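Local atomic coordinates of carboxylase (Deinococcus radiodurans, PDB entry 5H80), a protein that probably carries out, through its biotin carboxylase domain, the ATP-dependent carboxylation of biotin in a dynamic single-chain bacterial carboxylase. Residues R236-Q241 with L252-C257; G300-L305 with F312-A317. All coordinates share one frame; numbering follows the deposited sequence.

Contact 1: R236-Q241 with L252-C257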
ATOM      1  N   ARG A 236       0.134  27.361   9.998  1.00 24.60           N
ATOM      2  CA  ARG A 236       0.405  26.074   9.415  1.00 22.08           C
ATOM      3  C   ARG A 236       1.426  26.083   8.237  1.00 20.98           C
ATOM      4  O   ARG A 236       1.517  27.033   7.470  1.00 23.98           O
ATOM      5  CB  ARG A 236      -0.938  25.424   8.985  1.00 23.85           C
ATOM      6  CG  ARG A 236      -1.820  25.117  10.203  1.00 24.42           C
ATOM      7  CD  ARG A 236      -3.281  24.781   9.761  1.00 26.22           C
ATOM      8  NE  ARG A 236      -3.327  23.656   8.775  1.00 26.15           N
ATOM      9  CZ  ARG A 236      -4.452  23.107   8.314  1.00 26.67           C
ATOM     10  NH1 ARG A 236      -5.679  23.596   8.673  1.00 25.48           N
ATOM     11  NH2 ARG A 236      -4.405  22.163   7.410  1.00 24.49           N
ATOM     12  N   HIS A 237       2.157  24.965   8.116  1.00 22.61           N
ATOM     13  CA  HIS A 237       3.133  24.750   7.095  1.00 21.85           C
ATOM     14  C   HIS A 237       2.403  23.964   6.064  1.00 23.40           C
ATOM     15  O   HIS A 237       2.081  22.839   6.324  1.00 20.46           O
ATOM     16  CB  HIS A 237       4.323  23.988   7.581  1.00 24.86           C
ATOM     17  CG  HIS A 237       5.302  23.628   6.495  1.00 29.36           C
ATOM     18  ND1 HIS A 237       6.576  24.148   6.453  1.00 34.85           N
ATOM     19  CD2 HIS A 237       5.213  22.799   5.414  1.00 29.96           C
ATOM     20  CE1 HIS A 237       7.203  23.712   5.375  1.00 28.90           C
ATOM     21  NE2 HIS A 237       6.449  22.796   4.800  1.00 31.08           N
ATOM     22  N   ILE A 238       2.127  24.600   4.957  1.00 20.79           N
ATOM     23  CA  ILE A 238       1.437  23.950   3.800  1.00 23.78           C
ATOM     24  C   ILE A 238       2.248  24.113   2.505  1.00 27.33           C
ATOM     25  O   ILE A 238       2.671  25.196   2.171  1.00 24.14           O
ATOM     26  CB  ILE A 238       0.021  24.494   3.653  1.00 21.35           C
ATOM     27  CG1 ILE A 238      -0.845  24.364   4.921  1.00 22.48           C
ATOM     28  CG2 ILE A 238      -0.670  23.674   2.583  1.00 20.14           C
ATOM     29  CD1 ILE A 238      -2.323  24.833   4.779  1.00 23.09           C
ATOM     30  N   GLU A 239       2.513  22.998   1.811  1.00 20.24           N
ATOM     31  CA  GLU A 239       3.483  22.987   0.706  1.00 19.94           C
ATOM     32  C   GLU A 239       2.778  22.359  -0.466  1.00 22.82           C
ATOM     33  O   GLU A 239       1.957  21.461  -0.288  1.00 22.26           O
ATOM     34  CB  GLU A 239       4.752  22.240   1.006  1.00 21.68           C
ATOM     35  CG  GLU A 239       4.617  20.700   1.323  1.00 21.57           C
ATOM     36  CD  GLU A 239       5.895  20.079   1.901  1.00 26.97           C
ATOM     37  OE1 GLU A 239       6.801  20.811   2.399  1.00 22.64           O
ATOM     38  OE2 GLU A 239       6.030  18.862   1.854  1.00 24.17           O
ATOM     39  N   VAL A 240       3.201  22.754  -1.619  1.00 22.32           N
ATOM     40  CA  VAL A 240       2.572  22.274  -2.863  1.00 22.59           C
ATOM     41  C   VAL A 240       3.531  21.480  -3.679  1.00 21.56           C
ATOM     42  O   VAL A 240       4.610  21.918  -3.963  1.00 20.52           O
ATOM     43  CB  VAL A 240       1.987  23.447  -3.731  1.00 22.70           C
ATOM     44  CG1 VAL A 240       1.546  22.910  -5.020  1.00 20.74           C
ATOM     45  CG2 VAL A 240       0.916  24.236  -3.012  1.00 25.74           C
ATOM     46  N   GLN A 241       3.151  20.237  -4.092  1.00 20.95           N
ATOM     47  CA  GLN A 241       3.949  19.435  -4.986  1.00 20.82           C
ATOM     48  C   GLN A 241       3.741  19.826  -6.435  1.00 20.94           C
ATOM     49  O   GLN A 241       2.558  19.749  -6.927  1.00 19.66           O
ATOM     50  CB  GLN A 241       3.504  17.951  -4.816  1.00 20.91           C
ATOM     51  CG  GLN A 241       4.279  17.032  -5.678  1.00 22.11           C
ATOM     52  CD  GLN A 241       5.778  16.857  -5.207  1.00 21.46           C
ATOM     53  OE1 GLN A 241       6.038  16.363  -4.159  1.00 20.48           O
ATOM     54  NE2 GLN A 241       6.732  17.488  -6.010  1.00 22.42           N
ATOM     55  N   LEU A 252       0.410  18.117  -7.881  1.00 22.35           N
ATOM     56  CA  LEU A 252      -0.238  16.991  -7.083  1.00 19.63           C
ATOM     57  C   LEU A 252      -0.826  17.533  -5.752  1.00 21.71           C
ATOM     58  O   LEU A 252      -0.673  16.890  -4.687  1.00 21.01           O
ATOM     59  CB  LEU A 252       0.654  15.755  -6.908  1.00 21.96           C
ATOM     60  CG  LEU A 252       0.927  14.858  -8.091  1.00 23.96           C
ATOM     61  CD1 LEU A 252      -0.384  14.403  -8.767  1.00 24.04           C
ATOM     62  CD2 LEU A 252       1.831  15.593  -8.980  1.00 24.51           C
ATOM     63  N   TRP A 253      -1.421  18.753  -5.760  1.00 20.22           N
ATOM     64  CA  TRP A 253      -2.047  19.353  -4.620  1.00 18.11           C
ATOM     65  C   TRP A 253      -1.042  19.587  -3.480  1.00 21.83           C
ATOM     66  O   TRP A 253       0.159  19.746  -3.737  1.00 22.05           O
ATOM     67  CB  TRP A 253      -3.330  18.525  -4.148  1.00 19.84           C
ATOM     68  CG  TRP A 253      -4.353  18.491  -5.306  1.00 20.24           C
ATOM     69  CD1 TRP A 253      -5.327  19.396  -5.592  1.00 21.70           C
ATOM     70  CD2 TRP A 253      -4.530  17.408  -6.215  1.00 21.19           C
ATOM     71  NE1 TRP A 253      -6.067  18.965  -6.658  1.00 23.34           N
ATOM     72  CE2 TRP A 253      -5.590  17.761  -7.081  1.00 22.37           C
ATOM     73  CE3 TRP A 253      -3.830  16.172  -6.420  1.00 21.13           C
ATOM     74  CZ2 TRP A 253      -6.037  16.887  -8.110  1.00 22.11           C
ATOM     75  CZ3 TRP A 253      -4.270  15.324  -7.508  1.00 22.26           C
ATOM     76  CH2 TRP A 253      -5.364  15.669  -8.244  1.00 20.72           C
ATOM     77  N   GLU A 254      -1.492  19.488  -2.247  1.00 20.57           N
ATOM     78  CA  GLU A 254      -0.768  19.922  -1.099  1.00 21.10           C
ATOM     79  C   GLU A 254      -0.427  18.882  -0.089  1.00 21.23           C
ATOM     80  O   GLU A 254      -1.090  17.824   0.043  1.00 22.19           O
ATOM     81  CB  GLU A 254      -1.453  21.098  -0.420  1.00 21.31           C
ATOM     82  CG  GLU A 254      -2.564  20.897   0.587  1.00 22.26           C
ATOM     83  CD  GLU A 254      -3.853  20.260   0.033  1.00 24.59           C
ATOM     84  OE1 GLU A 254      -4.005  20.260  -1.199  1.00 22.52           O
ATOM     85  OE2 GLU A 254      -4.624  19.864   0.906  1.00 23.20           O
ATOM     86  N   ARG A 255       0.440  19.275   0.856  1.00 21.16           N
ATOM     87  CA  ARG A 255       0.741  18.504   2.091  1.00 19.49           C
ATOM     88  C   ARG A 255       0.896  19.462   3.237  1.00 23.55           C
ATOM     89  O   ARG A 255       1.267  20.649   2.996  1.00 25.19           O
ATOM     90  CB  ARG A 255       2.075  17.749   1.991  1.00 19.91           C
ATOM     91  CG  ARG A 255       2.205  16.615   1.048  1.00 18.69           C
ATOM     92  CD  ARG A 255       3.603  16.018   0.898  1.00 18.13           C
ATOM     93  NE  ARG A 255       4.613  16.895   0.307  1.00 17.84           N
ATOM     94  CZ  ARG A 255       5.043  16.835  -0.934  1.00 21.63           C
ATOM     95  NH1 ARG A 255       4.560  15.951  -1.836  1.00 23.10           N
ATOM     96  NH2 ARG A 255       5.989  17.648  -1.300  1.00 23.92           N
ATOM     97  N   ASP A 256       0.527  19.006   4.440  1.00 22.56           N
ATOM     98  CA  ASP A 256       0.636  19.813   5.638  1.00 21.77           C
ATOM     99  C   ASP A 256       1.586  19.131   6.560  1.00 22.88           C
ATOM    100  O   ASP A 256       1.356  17.994   7.002  1.00 21.66           O
ATOM    101  CB  ASP A 256      -0.665  20.039   6.266  1.00 19.29           C
ATOM    102  CG  ASP A 256      -0.665  21.040   7.442  1.00 19.89           C
ATOM    103  OD1 ASP A 256       0.056  20.818   8.428  1.00 22.45           O
ATOM    104  OD2 ASP A 256      -1.487  21.985   7.284  1.00 24.05           O
ATOM    105  N   CYS A 257       2.602  19.881   6.890  1.00 18.66           N
ATOM    106  CA  CYS A 257       3.714  19.379   7.699  1.00 22.05           C
ATOM    107  C   CYS A 257       3.882  20.276   8.965  1.00 25.74           C
ATOM    108  O   CYS A 257       5.020  20.562   9.396  1.00 26.65           O
ATOM    109  CB  CYS A 257       4.988  19.433   6.946  1.00 25.88           C
ATOM    110  SG  CYS A 257       4.924  18.628   5.304  1.00 31.61           S
TER
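Residues 236-241 and 252-257 run antiparallel, their axes 4.7 Å apart at the closest, with Glu239 and Arg255 as a hydrogen-bonded pair between the non-hydrogen-bonded pairs Ile238-Asp256 and Val240-Glu254. On the face of Glu239 and Arg255, the Arg255 guanidinium is held along its edge by two partners. Arg255 NE gives a nearly straight bond (170°) to Glu239 OE2 at 2.9 Å, on the anti lone pair, with carboxylate and guanidinium planes perpendicular. Arg255 NH1 reaches Gln241 OE1 at 2.8 Å in the carbonyl plane, while NH2 meets the same oxygen from above that plane; NH1 also bonds Thr328. All three lie in the guanidinium plane and so fix the group's rotation. Glu239 OE1 takes His237 NE2 (3.1 Å) and a salt bridge from Lys265. On the opposite face Arg236 grips Asp256 OD2 side-on, NE and NH2 each 2.9 Å from that one oxygen; NH2 also bonds Pro273 O, and Asp256 OD1 is taken by Thr258 and Tyr472. Ile238 CG2 lies against Glu254 CG (3.9 Å). This beta hairpin of the ATP-grasp antiparallel sheet carries the Arg255-Glu239-Gln241 network on one face; the Ile238-Val240 face packs on helix 277-293, with the Arg236-Asp256 salt bridge at its end.

Contact 2: G300-L305 with F312-A317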
ATOM      1  N   GLY A 300       9.521  19.567  -7.726  1.00 27.01           N
ATOM      2  CA  GLY A 300       9.915  20.577  -6.788  1.00 22.11           C
ATOM      3  C   GLY A 300       8.761  20.855  -5.852  1.00 20.52           C
ATOM      4  O   GLY A 300       7.612  20.493  -6.282  1.00 20.43           O
ATOM      5  N   THR A 301       9.017  21.392  -4.673  1.00 22.98           N
ATOM      6  CA  THR A 301       7.980  21.678  -3.718  1.00 20.12           C
ATOM      7  C   THR A 301       8.102  23.206  -3.398  1.00 25.49           C
ATOM      8  O   THR A 301       9.209  23.649  -3.212  1.00 25.00           O
ATOM      9  CB  THR A 301       8.133  20.877  -2.499  1.00 22.75           C
ATOM     10  OG1 THR A 301       8.030  19.478  -2.829  1.00 23.83           O
ATOM     11  CG2 THR A 301       7.179  21.254  -1.354  1.00 22.05           C
ATOM     12  N   PHE A 302       6.972  23.893  -3.258  1.00 23.94           N
ATOM     13  CA  PHE A 302       6.882  25.249  -2.828  1.00 22.22           C
ATOM     14  C   PHE A 302       6.179  25.249  -1.457  1.00 24.14           C
ATOM     15  O   PHE A 302       4.996  24.804  -1.343  1.00 20.75           O
ATOM     16  CB  PHE A 302       6.147  26.030  -3.863  1.00 23.28           C
ATOM     17  CG  PHE A 302       6.854  26.090  -5.129  1.00 26.04           C
ATOM     18  CD1 PHE A 302       7.821  27.103  -5.323  1.00 29.34           C
ATOM     19  CD2 PHE A 302       6.757  25.055  -6.080  1.00 28.02           C
ATOM     20  CE1 PHE A 302       8.568  27.154  -6.499  1.00 25.42           C
ATOM     21  CE2 PHE A 302       7.556  25.074  -7.235  1.00 30.95           C
ATOM     22  CZ  PHE A 302       8.424  26.146  -7.445  1.00 29.77           C
ATOM     23  N   GLU A 303       6.900  25.732  -0.466  1.00 19.68           N
ATOM     24  CA  GLU A 303       6.543  25.745   0.985  1.00 23.50           C
ATOM     25  C   GLU A 303       5.912  27.136   1.367  1.00 22.59           C
ATOM     26  O   GLU A 303       6.416  28.182   0.954  1.00 24.58           O
ATOM     27  CB  GLU A 303       7.624  25.378   1.941  1.00 28.38           C
ATOM     28  CG  GLU A 303       8.228  24.047   1.619  1.00 27.62           C
ATOM     29  CD  GLU A 303       9.334  23.667   2.617  1.00 38.99           C
ATOM     30  OE1 GLU A 303       9.708  24.534   3.445  1.00 42.28           O
ATOM     31  OE2 GLU A 303       9.785  22.523   2.571  1.00 47.18           O
ATOM     32  N   PHE A 304       4.849  27.078   2.134  1.00 23.26           N
ATOM     33  CA  PHE A 304       4.190  28.292   2.628  1.00 23.44           C
ATOM     34  C   PHE A 304       3.843  28.156   4.112  1.00 26.24           C
ATOM     35  O   PHE A 304       3.620  27.060   4.627  1.00 23.87           O
ATOM     36  CB  PHE A 304       2.877  28.538   1.864  1.00 21.58           C
ATOM     37  CG  PHE A 304       3.017  28.654   0.421  1.00 21.13           C
ATOM     38  CD1 PHE A 304       3.151  29.905  -0.236  1.00 22.64           C
ATOM     39  CD2 PHE A 304       2.984  27.499  -0.417  1.00 22.84           C
ATOM     40  CE1 PHE A 304       3.221  30.041  -1.543  1.00 21.40           C
ATOM     41  CE2 PHE A 304       3.083  27.631  -1.845  1.00 24.03           C
ATOM     42  CZ  PHE A 304       3.252  28.917  -2.422  1.00 25.33           C
ATOM     43  N   LEU A 305       3.791  29.308   4.788  1.00 23.53           N
ATOM     44  CA  LEU A 305       3.121  29.461   6.060  1.00 27.02           C
ATOM     45  C   LEU A 305       1.764  30.126   5.790  1.00 23.97           C
ATOM     46  O   LEU A 305       1.639  31.096   5.003  1.00 23.66           O
ATOM     47  CB  LEU A 305       3.919  30.320   7.069  1.00 25.19           C
ATOM     48  CG  LEU A 305       5.304  29.757   7.468  1.00 27.26           C
ATOM     49  CD1 LEU A 305       5.955  30.747   8.427  1.00 30.90           C
ATOM     50  CD2 LEU A 305       5.130  28.370   8.008  1.00 24.86           C
ATOM     51  N   PHE A 312      -1.290  33.735   3.188  1.00 22.19           N
ATOM     52  CA  PHE A 312      -0.076  32.814   3.015  1.00 22.38           C
ATOM     53  C   PHE A 312       1.216  33.602   2.683  1.00 26.23           C
ATOM     54  O   PHE A 312       1.135  34.738   2.109  1.00 31.18           O
ATOM     55  CB  PHE A 312      -0.366  31.614   2.063  1.00 24.65           C
ATOM     56  CG  PHE A 312      -0.737  31.982   0.695  1.00 24.19           C
ATOM     57  CD1 PHE A 312       0.215  32.261  -0.299  1.00 26.52           C
ATOM     58  CD2 PHE A 312      -2.075  32.255   0.343  1.00 26.61           C
ATOM     59  CE1 PHE A 312      -0.144  32.626  -1.592  1.00 30.41           C
ATOM     60  CE2 PHE A 312      -2.424  32.623  -0.931  1.00 34.94           C
ATOM     61  CZ  PHE A 312      -1.459  32.832  -1.938  1.00 34.52           C
ATOM     62  N   TYR A 313       2.339  32.993   2.993  1.00 27.12           N
ATOM     63  CA  TYR A 313       3.699  33.579   2.770  1.00 25.08           C
ATOM     64  C   TYR A 313       4.551  32.449   2.188  1.00 25.63           C
ATOM     65  O   TYR A 313       4.647  31.402   2.883  1.00 23.47           O
ATOM     66  CB  TYR A 313       4.277  34.010   4.068  1.00 27.88           C
ATOM     67  CG  TYR A 313       3.440  35.059   4.718  1.00 29.85           C
ATOM     68  CD1 TYR A 313       3.537  36.354   4.298  1.00 29.57           C
ATOM     69  CD2 TYR A 313       2.505  34.740   5.690  1.00 30.42           C
ATOM     70  CE1 TYR A 313       2.772  37.381   4.888  1.00 35.10           C
ATOM     71  CE2 TYR A 313       1.667  35.742   6.247  1.00 37.84           C
ATOM     72  CZ  TYR A 313       1.818  37.054   5.803  1.00 35.06           C
ATOM     73  OH  TYR A 313       1.065  38.096   6.281  1.00 44.92           O
ATOM     74  N   PHE A 314       5.097  32.705   1.013  1.00 23.21           N
ATOM     75  CA  PHE A 314       6.148  31.827   0.406  1.00 24.42           C
ATOM     76  C   PHE A 314       7.398  31.825   1.262  1.00 28.79           C
ATOM     77  O   PHE A 314       7.972  32.902   1.546  1.00 26.58           O
ATOM     78  CB  PHE A 314       6.379  32.261  -1.032  1.00 23.16           C
ATOM     79  CG  PHE A 314       7.565  31.580  -1.662  1.00 30.61           C
ATOM     80  CD1 PHE A 314       7.547  30.220  -1.865  1.00 31.63           C
ATOM     81  CD2 PHE A 314       8.696  32.301  -2.032  1.00 30.83           C
ATOM     82  CE1 PHE A 314       8.629  29.556  -2.420  1.00 34.26           C
ATOM     83  CE2 PHE A 314       9.756  31.640  -2.661  1.00 31.80           C
ATOM     84  CZ  PHE A 314       9.732  30.266  -2.817  1.00 31.95           C
ATOM     85  N   ILE A 315       7.868  30.664   1.698  1.00 21.83           N
ATOM     86  CA  ILE A 315       9.035  30.506   2.543  1.00 25.33           C
ATOM     87  C   ILE A 315      10.177  29.784   1.869  1.00 32.88           C
ATOM     88  O   ILE A 315      11.283  30.083   2.245  1.00 32.15           O
ATOM     89  CB  ILE A 315       8.824  29.934   3.963  1.00 32.69           C
ATOM     90  CG1 ILE A 315       8.293  28.485   4.049  1.00 33.64           C
ATOM     91  CG2 ILE A 315       7.933  30.873   4.781  1.00 33.63           C
ATOM     92  CD1 ILE A 315       8.383  27.823   5.444  1.00 36.08           C
ATOM     93  N   GLU A 316       9.911  28.812   0.973  1.00 27.62           N
ATOM     94  CA  GLU A 316      11.046  28.000   0.429  1.00 31.36           C
ATOM     95  C   GLU A 316      10.582  27.295  -0.791  1.00 31.50           C
ATOM     96  O   GLU A 316       9.451  26.721  -0.779  1.00 29.99           O
ATOM     97  CB  GLU A 316      11.535  26.919   1.456  1.00 28.92           C
ATOM     98  CG  GLU A 316      12.888  26.275   1.199  1.00 47.43           C
ATOM     99  CD  GLU A 316      14.025  26.772   2.080  1.00 45.61           C
ATOM    100  OE1 GLU A 316      13.783  27.685   2.932  1.00 61.75           O
ATOM    101  OE2 GLU A 316      15.146  26.174   1.939  1.00 56.09           O
ATOM    102  N   ALA A 317      11.484  27.222  -1.774  1.00 28.29           N
ATOM    103  CA  ALA A 317      11.302  26.412  -2.957  1.00 27.14           C
ATOM    104  C   ALA A 317      12.360  25.296  -2.877  1.00 31.80           C
ATOM    105  O   ALA A 317      13.582  25.542  -2.753  1.00 29.20           O
ATOM    106  CB  ALA A 317      11.377  27.213  -4.210  1.00 32.55           C
TER
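Phe312 turns the edge of its ring toward the face of Phe304, an offset edge-to-face pair with planes at 88° and centroids 5.6 Å apart; a first torsion of 61°, placing CG between backbone N and carbonyl carbon, lays the ring beside Phe304. Both rings pack on Leu283 of helix 277-293. Tyr313 exchanges two backbone hydrogen bonds with Leu305, Tyr313 N to Leu305 O being 2.9 Å, and its ring touches Ile160 and Ile232. Phe314 brings CB against Phe304 CE1 (3.9 Å) and CE1 to the edge of the Phe302 ring, 3.9 Å from Phe302 CD1. At Ile315 the register slips by one residue: its N bonds Glu303 O at 3.0 Å, nearly straight at 178°. The side chain of Ile315 bridges two neighbours, CG1 lying 3.8 Å from Glu303 CB and CG2 3.9 Å from Leu305 CG. With an alanine here, Leu305 CG would probably be left without its apolar mate and a gap would open beside Glu303. Glu316 O then accepts Glu303 N, and the two glutamates lie side by side; Glu303 OE2 pairs with Lys265. Ala317 CB closes on the Phe302 ring, 3.6 Å from CE1. Two residues, Ile315 and Glu316, set against the single Glu303 form a classic beta bulge, in the hairpin whose second strand, 312-318, is outermost in the antiparallel sheet of the ATP-grasp fold.

From the N terminus, the chain passes the parallel sheet of the first domain before entering the four-stranded antiparallel sheet that holds both contacts. Contact 1 closes first, a short hairpin returning 252-257 onto 236-241. Strand 264-270 and helix 277-293 follow, and the chain then re-enters the sheet at 300-305, on the side of 236-241 away from 252-257. Contact 2 closes the second hairpin with 312-317 outermost. The contacts are in series, neither nested nor crossed. The two inner strands join them: probable hydrogen bonds run from Val240 N to Phe302 O and from Phe304 N to Ile238 O. The connecting helix 277-293 lies against both hairpins, and Lys265 bridges Glu239 and Glu303.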